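Local atomic coordinates of DNA mismatch repair protein MutS (Thermus aquaticus, PDB entry 1EWQ), a protein that recognises mismatched base pairs in DNA as an early step of mismatch repair and has a weak ATPase activity. Residues Glu463-Gln468 against Arg475-Glu480; Ala653-Leu658 against Glu686-Thr691; Phe147-Thr152 against Leu332-Thr337. One frame throughout, in Å; residues are numbered along the deposited sequence.

Interaction 1: residues Glu463-Gln468 against Arg475-Glu480; sequences EYRPVQ and RYTLPE. With nucleotides of chain A.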
loop_
_atom_site.group_PDB
_atom_site.type_symbol
_atom_site.label_atom_id
_atom_site.label_comp_id
_atom_site.label_asym_id
_atom_site.label_seq_id
_atom_site.Cartn_x
_atom_site.Cartn_y
_atom_site.Cartn_z
ATOM N N GLU C 463 -20.249 -33.518 56.343
ATOM C CA GLU C 463 -18.836 -33.136 56.238
ATOM C C GLU C 463 -18.537 -32.222 55.054
ATOM O O GLU C 463 -17.611 -31.413 55.109
ATOM C CB GLU C 463 -17.946 -34.383 56.117
ATOM C CG GLU C 463 -18.028 -35.349 57.285
ATOM C CD GLU C 463 -19.428 -35.912 57.496
ATOM O OE1 GLU C 463 -20.037 -36.405 56.517
ATOM O OE2 GLU C 463 -19.916 -35.864 58.649
ATOM N N TYR C 464 -19.306 -32.363 53.979
ATOM C CA TYR C 464 -19.094 -31.544 52.792
ATOM C C TYR C 464 -19.214 -30.069 53.124
ATOM O O TYR C 464 -20.211 -29.636 53.697
ATOM C CB TYR C 464 -20.101 -31.919 51.700
ATOM C CG TYR C 464 -19.731 -33.167 50.936
ATOM C CD1 TYR C 464 -18.961 -34.165 51.528
ATOM C CD2 TYR C 464 -20.185 -33.369 49.633
ATOM C CE1 TYR C 464 -18.652 -35.339 50.847
ATOM C CE2 TYR C 464 -19.887 -34.542 48.939
ATOM C CZ TYR C 464 -19.119 -35.523 49.555
ATOM O OH TYR C 464 -18.825 -36.692 48.896
ATOM N N ARG C 465 -18.181 -29.307 52.782
ATOM C CA ARG C 465 -18.183 -27.874 53.028
ATOM C C ARG C 465 -18.506 -27.176 51.705
ATOM O O ARG C 465 -17.762 -27.289 50.732
ATOM C CB ARG C 465 -16.814 -27.420 53.565
ATOM C CG ARG C 465 -16.719 -25.929 53.912
ATOM C CD ARG C 465 -15.726 -25.190 52.992
ATOM N NE ARG C 465 -14.327 -25.506 53.295
ATOM C CZ ARG C 465 -13.286 -25.201 52.516
ATOM N NH1 ARG C 465 -13.465 -24.563 51.362
ATOM N NH2 ARG C 465 -12.052 -25.539 52.894
ATOM N N PRO C 466 -19.646 -26.470 51.654
ATOM C CA PRO C 466 -20.110 -25.737 50.473
ATOM C C PRO C 466 -18.997 -24.839 49.964
ATOM O O PRO C 466 -18.342 -24.162 50.751
ATOM C CB PRO C 466 -21.293 -24.932 51.010
ATOM C CG PRO C 466 -21.830 -25.825 52.102
ATOM C CD PRO C 466 -20.569 -26.282 52.787
ATOM N N VAL C 467 -18.775 -24.838 48.655
ATOM C CA VAL C 467 -17.724 -24.003 48.079
ATOM C C VAL C 467 -18.228 -23.122 46.938
ATOM O O VAL C 467 -17.898 -21.932 46.858
ATOM C CB VAL C 467 -16.543 -24.876 47.572
ATOM C CG1 VAL C 467 -15.609 -24.053 46.706
ATOM C CG2 VAL C 467 -15.775 -25.432 48.759
ATOM N N GLN C 468 -19.031 -23.705 46.056
ATOM C CA GLN C 468 -19.554 -22.953 44.927
ATOM C C GLN C 468 -20.973 -23.386 44.612
ATOM O O GLN C 468 -21.260 -24.584 44.507
ATOM C CB GLN C 468 -18.667 -23.159 43.688
ATOM C CG GLN C 468 -19.125 -22.368 42.459
ATOM C CD GLN C 468 -18.377 -22.745 41.178
ATOM O OE1 GLN C 468 -18.552 -22.107 40.138
ATOM N NE2 GLN C 468 -17.554 -23.785 41.247
ATOM N N ARG C 475 -20.984 -27.333 44.646
ATOM C CA ARG C 475 -19.673 -27.904 44.864
ATOM C C ARG C 475 -19.227 -27.723 46.309
ATOM O O ARG C 475 -19.485 -26.690 46.940
ATOM C CB ARG C 475 -18.680 -27.289 43.873
ATOM C CG ARG C 475 -19.047 -27.633 42.438
ATOM C CD ARG C 475 -18.350 -26.768 41.407
ATOM N NE ARG C 475 -18.727 -27.188 40.060
ATOM C CZ ARG C 475 -18.476 -26.493 38.953
ATOM N NH1 ARG C 475 -17.842 -25.332 39.022
ATOM N NH2 ARG C 475 -18.869 -26.963 37.775
ATOM N N TYR C 476 -18.566 -28.751 46.829
ATOM C CA TYR C 476 -18.107 -28.745 48.206
ATOM C C TYR C 476 -16.642 -29.112 48.334
ATOM O O TYR C 476 -15.944 -29.352 47.349
ATOM C CB TYR C 476 -18.915 -29.735 49.049
ATOM C CG TYR C 476 -20.408 -29.702 48.813
ATOM C CD1 TYR C 476 -20.965 -30.310 47.687
ATOM C CD2 TYR C 476 -21.265 -29.085 49.726
ATOM C CE1 TYR C 476 -22.335 -30.310 47.472
ATOM C CE2 TYR C 476 -22.645 -29.078 49.525
ATOM C CZ TYR C 476 -23.172 -29.693 48.394
ATOM O OH TYR C 476 -24.530 -29.694 48.173
ATOM N N THR C 477 -16.201 -29.178 49.581
ATOM C CA THR C 477 -14.828 -29.506 49.889
ATOM C C THR C 477 -14.748 -30.374 51.132
ATOM O O THR C 477 -15.599 -30.292 52.018
ATOM C CB THR C 477 -14.013 -28.212 50.118
ATOM O OG1 THR C 477 -13.593 -27.689 48.855
ATOM C CG2 THR C 477 -12.819 -28.467 50.993
ATOM N N LEU C 478 -13.735 -31.226 51.168
ATOM C CA LEU C 478 -13.477 -32.077 52.314
ATOM C C LEU C 478 -12.085 -31.643 52.772
ATOM O O LEU C 478 -11.277 -31.181 51.964
ATOM C CB LEU C 478 -13.469 -33.562 51.923
ATOM C CG LEU C 478 -14.801 -34.264 51.628
ATOM C CD1 LEU C 478 -14.546 -35.748 51.429
ATOM C CD2 LEU C 478 -15.774 -34.069 52.783
ATOM N N PRO C 479 -11.797 -31.761 54.075
ATOM C CA PRO C 479 -10.500 -31.382 54.648
ATOM C C PRO C 479 -9.284 -32.055 53.985
ATOM O O PRO C 479 -8.244 -31.421 53.776
ATOM C CB PRO C 479 -10.653 -31.774 56.116
ATOM C CG PRO C 479 -12.119 -31.518 56.367
ATOM C CD PRO C 479 -12.753 -32.133 55.135
ATOM N N GLU C 480 -9.420 -33.339 53.665
ATOM C CA GLU C 480 -8.345 -34.106 53.034
ATOM C C GLU C 480 -7.908 -33.513 51.696
ATOM O O GLU C 480 -6.735 -33.582 51.326
ATOM C CB GLU C 480 -8.807 -35.551 52.808
ATOM C CG GLU C 480 -8.159 -36.596 53.709
ATOM C CD GLU C 480 -6.741 -36.958 53.284
ATOM O OE1 GLU C 480 -5.828 -36.112 53.435
ATOM O OE2 GLU C 480 -6.544 -38.094 52.790
ATOM P P DT A 19 -17.789 -23.956 35.822
ATOM O OP1 DT A 19 -17.606 -23.530 37.243
ATOM O OP2 DT A 19 -17.586 -25.375 35.430
ATOM O "O5'" DT A 19 -19.260 -23.547 35.409
ATOM C "C5'" DT A 19 -19.480 -22.876 34.191
ATOM C "C4'" DT A 19 -20.712 -22.020 34.293
ATOM O "O4'" DT A 19 -20.875 -21.378 33.016
ATOM C "C3'" DT A 19 -21.980 -22.830 34.525
ATOM O "O3'" DT A 19 -22.905 -22.078 35.309
ATOM C "C2'" DT A 19 -22.474 -23.127 33.123
ATOM C "C1'" DT A 19 -21.913 -21.992 32.273
ATOM N N1 DT A 19 -21.310 -22.443 31.008
ATOM C C2 DT A 19 -21.550 -21.700 29.883
ATOM O O2 DT A 19 -22.255 -20.700 29.890
ATOM N N3 DT A 19 -20.936 -22.168 28.747
ATOM C C4 DT A 19 -20.128 -23.282 28.635
ATOM O O4 DT A 19 -19.645 -23.579 27.547
ATOM C C5 DT A 19 -19.923 -24.021 29.864
ATOM C C7 DT A 19 -19.056 -25.241 29.847
ATOM C C6 DT A 19 -20.521 -23.571 30.969
#
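The carbonyl oxygen of R475 is gripped by two backbone amides in succession. V467 N lies 2.6 Å from R475 O, tilted 18° from the carbonyl plane, while Q468 N reaches R475 O at 3.1 Å from above that plane. Two residues of one strand thus face a single residue of the other, the definition of a classic beta bulge. On one flank of it R475 N donates to Q468 O; on the other R465 N donates to T477 O, and the return bond from T477 N to R465 O is weak.

Q468 and R475 run side by side, pointing the same way. The R475 chain is extended from CG to NE, and its guanidinium meets the backbone phosphate of DT19 of chain A in plane: R475 NH1 bonds to OP1 of DT19 at 2.5 Å, R475 NH2 to OP2 of DT19 at 3.1 Å. E451 forms a salt bridge with the same NH2 and probably helps to orient the group.

On the face shared by R465 and T477, CG2 of T477 sits 3.5 Å above the centre of the R465 guanidinium, and CG2 of V467 touches the T477 side chain. The side chains of Y464 and Y476 cross at about a right angle, their ring planes 52° apart and their CB atoms 3.6 Å apart; the ring of Y464 also leans on CD2 of L478, while its hydroxyl bonds to E429. The arrangement is that of a bulged antiparallel beta hairpin at the edge of a four-stranded sheet, here a DNA-backbone-binding element.

Interaction 2: residues Ala653-Leu658 against Glu686-Thr691; sequences ATENSL and ERRAYT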
loop_
_atom_site.group_PDB
_atom_site.type_symbol
_atom_site.label_atom_id
_atom_site.label_comp_id
_atom_site.label_asym_id
_atom_site.label_seq_id
_atom_site.Cartn_x
_atom_site.Cartn_y
_atom_site.Cartn_z
ATOM N N ALA C 653 34.012 5.090 -16.350
ATOM C CA ALA C 653 34.291 4.075 -17.372
ATOM C C ALA C 653 35.760 3.900 -17.736
ATOM O O ALA C 653 36.489 4.868 -17.950
ATOM C CB ALA C 653 33.499 4.372 -18.627
ATOM N N THR C 654 36.163 2.642 -17.862
ATOM C CA THR C 654 37.531 2.274 -18.178
ATOM C C THR C 654 37.580 1.404 -19.444
ATOM O O THR C 654 36.537 1.083 -20.011
ATOM C CB THR C 654 38.112 1.521 -16.961
ATOM O OG1 THR C 654 39.245 2.230 -16.464
ATOM C CG2 THR C 654 38.475 0.091 -17.302
ATOM N N GLU C 655 38.781 1.041 -19.898
ATOM C CA GLU C 655 38.924 0.195 -21.085
ATOM C C GLU C 655 38.372 -1.203 -20.820
ATOM O O GLU C 655 38.204 -2.001 -21.742
ATOM C CB GLU C 655 40.393 0.064 -21.489
ATOM C CG GLU C 655 41.294 -0.412 -20.343
ATOM C CD GLU C 655 42.717 -0.702 -20.781
ATOM O OE1 GLU C 655 43.604 -0.718 -19.903
ATOM O OE2 GLU C 655 42.944 -0.927 -21.991
ATOM N N ASN C 656 38.107 -1.504 -19.554
ATOM C CA ASN C 656 37.573 -2.807 -19.188
ATOM C C ASN C 656 36.114 -2.701 -18.772
ATOM O O ASN C 656 35.560 -3.610 -18.153
ATOM C CB ASN C 656 38.407 -3.410 -18.056
ATOM C CG ASN C 656 39.850 -3.623 -18.468
ATOM O OD1 ASN C 656 40.121 -4.129 -19.560
ATOM N ND2 ASN C 656 40.783 -3.236 -17.607
ATOM N N SER C 657 35.488 -1.585 -19.119
ATOM C CA SER C 657 34.096 -1.397 -18.751
ATOM C C SER C 657 33.129 -1.770 -19.848
ATOM O O SER C 657 33.463 -1.726 -21.031
ATOM C CB SER C 657 33.842 0.049 -18.329
ATOM O OG SER C 657 34.629 0.371 -17.201
ATOM N N LEU C 658 31.934 -2.172 -19.430
ATOM C CA LEU C 658 30.857 -2.509 -20.354
ATOM C C LEU C 658 29.928 -1.331 -20.190
ATOM O O LEU C 658 29.399 -1.116 -19.100
ATOM C CB LEU C 658 30.130 -3.796 -19.944
ATOM C CG LEU C 658 28.849 -4.115 -20.751
ATOM C CD1 LEU C 658 29.203 -4.426 -22.200
ATOM C CD2 LEU C 658 28.096 -5.305 -20.134
ATOM N N GLU C 686 37.579 6.225 -27.764
ATOM C CA GLU C 686 38.935 6.514 -27.289
ATOM C C GLU C 686 39.184 5.760 -25.978
ATOM O O GLU C 686 40.272 5.238 -25.743
ATOM C CB GLU C 686 39.119 8.016 -27.000
ATOM C CG GLU C 686 38.977 8.960 -28.177
ATOM C CD GLU C 686 38.910 10.433 -27.732
ATOM O OE1 GLU C 686 39.824 10.867 -26.984
ATOM O OE2 GLU C 686 37.952 11.153 -28.127
ATOM N N ARG C 687 38.171 5.731 -25.114
ATOM C CA ARG C 687 38.288 5.046 -23.829
ATOM C C ARG C 687 38.564 3.557 -24.021
ATOM O O ARG C 687 39.158 2.916 -23.159
ATOM C CB ARG C 687 37.002 5.228 -23.005
ATOM C CG ARG C 687 37.114 4.772 -21.552
ATOM C CD ARG C 687 38.200 5.570 -20.823
ATOM N NE ARG C 687 37.984 7.009 -20.955
ATOM C CZ ARG C 687 37.130 7.714 -20.217
ATOM N NH1 ARG C 687 36.406 7.125 -19.273
ATOM N NH2 ARG C 687 36.988 9.014 -20.435
ATOM N N ARG C 688 38.134 3.025 -25.161
ATOM C CA ARG C 688 38.301 1.615 -25.502
ATOM C C ARG C 688 37.419 0.673 -24.676
ATOM O O ARG C 688 37.678 -0.531 -24.606
ATOM C CB ARG C 688 39.769 1.182 -25.385
ATOM C CG ARG C 688 40.713 1.891 -26.356
ATOM C CD ARG C 688 42.152 1.363 -26.258
ATOM N NE ARG C 688 42.407 0.249 -27.179
ATOM C CZ ARG C 688 42.204 -1.035 -26.901
ATOM N NH1 ARG C 688 41.740 -1.399 -25.712
ATOM N NH2 ARG C 688 42.471 -1.958 -27.820
ATOM N N ALA C 689 36.383 1.220 -24.047
ATOM C CA ALA C 689 35.468 0.388 -23.272
ATOM C C ALA C 689 34.623 -0.397 -24.277
ATOM O O ALA C 689 34.626 -0.086 -25.467
ATOM C CB ALA C 689 34.572 1.251 -22.414
ATOM N N TYR C 690 33.937 -1.436 -23.810
ATOM C CA TYR C 690 33.070 -2.211 -24.684
ATOM C C TYR C 690 31.738 -1.474 -24.595
ATOM O O TYR C 690 31.036 -1.550 -23.578
ATOM C CB TYR C 690 32.896 -3.645 -24.178
ATOM C CG TYR C 690 34.165 -4.468 -24.065
ATOM C CD1 TYR C 690 35.182 -4.101 -23.189
ATOM C CD2 TYR C 690 34.313 -5.657 -24.791
ATOM C CE1 TYR C 690 36.318 -4.904 -23.027
ATOM C CE2 TYR C 690 35.437 -6.464 -24.640
ATOM C CZ TYR C 690 36.436 -6.087 -23.757
ATOM O OH TYR C 690 37.542 -6.898 -23.583
ATOM N N THR C 691 31.395 -0.765 -25.662
ATOM C CA THR C 691 30.182 0.020 -25.680
ATOM C C THR C 691 29.109 -0.437 -26.680
ATOM O O THR C 691 29.392 -0.651 -27.861
ATOM C CB THR C 691 30.520 1.510 -25.978
ATOM O OG1 THR C 691 31.457 2.008 -25.013
ATOM C CG2 THR C 691 29.276 2.352 -25.936
#
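S657 and Y690 open a parallel pairing: Y690 N donates to S657 O at 2.8 Å, nearly along the C=O axis, and L658 lies beside Y690 with their CA atoms 4.9 Å apart. Residues 654-657 make a type I turn, whose S657 OG accepts a bond from T654 N and is also hydrogen-bonded to D620. Beside the turn, helix 670-687 ends in a Schellman motif at R688, and E655 CA comes within 3.4 Å of R687 O in a CA-H...O contact.

R687 reaches across to the C-terminal end of helix 638-652. Its CG is anti to the backbone N (chi1 -169°), and after bends at chi2 and chi3 R687 NH1 donates to A653 O at 2.6 Å, with the oxygen in the guanidinium plane; L650 O is a second acceptor for NH1. E655 OE2 and R688 NH1 form a long salt bridge at 3.9 Å. CB of A689 sits against T654 O, and the ring edge of Y690 faces S657 O and E655 O.

The contact belongs to a beta-alpha-beta unit, strand 657-662, helix 670-687 and strand 690-694, where both strands enter the mixed sheet; strand 621-625 flanks the first, strand 578-582 the second.

Interaction 3: residues Phe147-Thr152 against Leu332-Thr337; sequences FLDVST and LERLAT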
loop_
_atom_site.group_PDB
_atom_site.type_symbol
_atom_site.label_atom_id
_atom_site.label_comp_id
_atom_site.label_asym_id
_atom_site.label_seq_id
_atom_site.Cartn_x
_atom_site.Cartn_y
_atom_site.Cartn_z
ATOM N N PHE C 147 28.470 -1.478 7.784
ATOM C CA PHE C 147 27.247 -2.240 7.920
ATOM C C PHE C 147 27.362 -3.248 9.049
ATOM O O PHE C 147 28.449 -3.729 9.372
ATOM C CB PHE C 147 26.940 -3.016 6.634
ATOM C CG PHE C 147 26.765 -2.153 5.425
ATOM C CD1 PHE C 147 27.808 -1.965 4.542
ATOM C CD2 PHE C 147 25.546 -1.527 5.170
ATOM C CE1 PHE C 147 27.650 -1.160 3.408
ATOM C CE2 PHE C 147 25.381 -0.726 4.049
ATOM C CZ PHE C 147 26.435 -0.542 3.166
ATOM N N LEU C 148 26.222 -3.562 9.638
ATOM C CA LEU C 148 26.148 -4.556 10.692
ATOM C C LEU C 148 24.832 -5.292 10.522
ATOM O O LEU C 148 23.789 -4.666 10.333
ATOM C CB LEU C 148 26.174 -3.920 12.090
ATOM C CG LEU C 148 25.905 -4.912 13.237
ATOM C CD1 LEU C 148 27.013 -5.987 13.285
ATOM C CD2 LEU C 148 25.846 -4.161 14.574
ATOM N N ASP C 149 24.898 -6.623 10.546
ATOM C CA ASP C 149 23.703 -7.449 10.469
ATOM C C ASP C 149 23.740 -8.110 11.829
ATOM O O ASP C 149 24.496 -9.059 12.064
ATOM C CB ASP C 149 23.791 -8.509 9.366
ATOM C CG ASP C 149 22.497 -9.296 9.219
ATOM O OD1 ASP C 149 21.803 -9.488 10.244
ATOM O OD2 ASP C 149 22.181 -9.733 8.083
ATOM N N VAL C 150 22.933 -7.580 12.733
ATOM C CA VAL C 150 22.890 -8.067 14.095
ATOM C C VAL C 150 22.449 -9.525 14.211
ATOM O O VAL C 150 22.835 -10.202 15.165
ATOM C CB VAL C 150 21.964 -7.164 14.951
ATOM C CG1 VAL C 150 22.073 -7.529 16.409
ATOM C CG2 VAL C 150 22.339 -5.694 14.741
ATOM N N SER C 151 21.659 -10.022 13.254
ATOM C CA SER C 151 21.193 -11.410 13.324
ATOM C C SER C 151 22.255 -12.429 12.925
ATOM O O SER C 151 22.127 -13.610 13.242
ATOM C CB SER C 151 19.945 -11.625 12.450
ATOM O OG SER C 151 20.275 -11.707 11.074
ATOM N N THR C 152 23.301 -11.989 12.234
ATOM C CA THR C 152 24.354 -12.919 11.814
ATOM C C THR C 152 25.728 -12.534 12.344
ATOM O O THR C 152 26.629 -13.366 12.423
ATOM C CB THR C 152 24.468 -13.003 10.280
ATOM O OG1 THR C 152 24.961 -11.758 9.769
ATOM C CG2 THR C 152 23.099 -13.305 9.656
ATOM N N LEU C 332 21.304 -22.127 10.442
ATOM C CA LEU C 332 22.236 -22.339 11.542
ATOM C C LEU C 332 23.103 -21.140 11.919
ATOM O O LEU C 332 23.641 -21.077 13.032
ATOM C CB LEU C 332 23.117 -23.552 11.246
ATOM C CG LEU C 332 22.488 -24.915 11.578
ATOM C CD1 LEU C 332 21.080 -24.995 11.016
ATOM C CD2 LEU C 332 23.371 -26.028 11.033
ATOM N N GLU C 333 23.241 -20.197 10.995
ATOM C CA GLU C 333 24.020 -19.003 11.251
ATOM C C GLU C 333 23.240 -18.079 12.198
ATOM O O GLU C 333 23.791 -17.587 13.191
ATOM C CB GLU C 333 24.346 -18.298 9.931
ATOM C CG GLU C 333 24.958 -16.919 10.092
ATOM C CD GLU C 333 25.494 -16.359 8.781
ATOM O OE1 GLU C 333 24.840 -16.550 7.729
ATOM O OE2 GLU C 333 26.561 -15.717 8.808
ATOM N N ARG C 334 21.962 -17.850 11.906
ATOM C CA ARG C 334 21.143 -17.002 12.776
ATOM C C ARG C 334 20.822 -17.720 14.091
ATOM O O ARG C 334 20.602 -17.091 15.123
ATOM C CB ARG C 334 19.848 -16.595 12.066
ATOM C CG ARG C 334 20.038 -15.379 11.193
ATOM C CD ARG C 334 18.778 -14.975 10.457
ATOM N NE ARG C 334 19.017 -13.774 9.658
ATOM C CZ ARG C 334 18.225 -13.351 8.682
ATOM N NH1 ARG C 334 17.134 -14.030 8.367
ATOM N NH2 ARG C 334 18.518 -12.236 8.034
ATOM N N LEU C 335 20.815 -19.045 14.040
ATOM C CA LEU C 335 20.544 -19.869 15.212
ATOM C C LEU C 335 21.758 -19.763 16.154
ATOM O O LEU C 335 21.616 -19.661 17.376
ATOM C CB LEU C 335 20.317 -21.316 14.763
ATOM C CG LEU C 335 19.491 -22.254 15.644
ATOM C CD1 LEU C 335 20.214 -22.536 16.962
ATOM C CD2 LEU C 335 18.132 -21.612 15.893
ATOM N N ALA C 336 22.953 -19.767 15.573
ATOM C CA ALA C 336 24.177 -19.645 16.354
ATOM C C ALA C 336 24.202 -18.310 17.106
ATOM O O ALA C 336 24.541 -18.261 18.295
ATOM C CB ALA C 336 25.388 -19.747 15.432
ATOM N N THR C 337 23.828 -17.241 16.401
ATOM C CA THR C 337 23.790 -15.888 16.956
ATOM C C THR C 337 22.813 -15.784 18.124
ATOM O O THR C 337 23.125 -15.173 19.152
ATOM C CB THR C 337 23.386 -14.841 15.880
ATOM O OG1 THR C 337 24.299 -14.904 14.774
ATOM C CG2 THR C 337 23.408 -13.432 16.465
HETATM O O HOH W 1 19.910 -14.548 15.024
#
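E333 meets T152 with the end of its side chain, OE2 of E333 lying 3.7 Å from CB of T152. CG is anti to the backbone N (chi1 170°) and the chain is extended beyond it; OE1 is held by R286 in a salt bridge, so the carboxylate has its charge partner outside the contact.

The R334 side chain passes alongside S151, and R334 NE donates to OG of S151 at 2.8 Å, the oxygen tilted 29° from the guanidinium plane. S151 OG in turn donates a hydrogen bond to OD1 of D149 at 2.8 Å. The other nitrogens of R334 are taken by backbone oxygens: NH1 by P128 O, NH2 by E130 O. An alanine here would probably leave the S151 hydroxyl without its donor and those two carbonyls without their mates. A water donates to both R334 O and S151 O.

One turn on, T337 brings OG1 to 3.0 Å from S151 O. Its proton may go there or to E333 O, while CG2 of T337 packs against V150 O at 3.5 Å.

The chain of hydrogen bonds from arginine through serine to aspartate, with D149 OD2 4.4 Å from R334 NH2, implies a join between domains II and III that is mainly polar: a largely buried network of directional bonds, probably aided by electrostatic attraction, ties the turn that follows strand 143-149 to helix 332-340.

Overall arrangement
Along the chain interaction 3 closes before interaction 1 opens, and interaction 1 before interaction 2. In space, the centre of interaction 3 lies about 12 Å from the centre of the chain, and the other two lie on opposite sides of that centre, their own centres about 94 Å apart. From interaction 3 to interaction 1 the centres are about 57 Å apart, to interaction 2 about 40 Å. Domain III contributes both to the DNA-contacting hairpin and to the helix that meets domain II; interaction 2 belongs to the P-loop-type domain V. The DNA-contacting hairpin and this part of domain V are thus far apart, so any communication between them would probably pass through intervening domains.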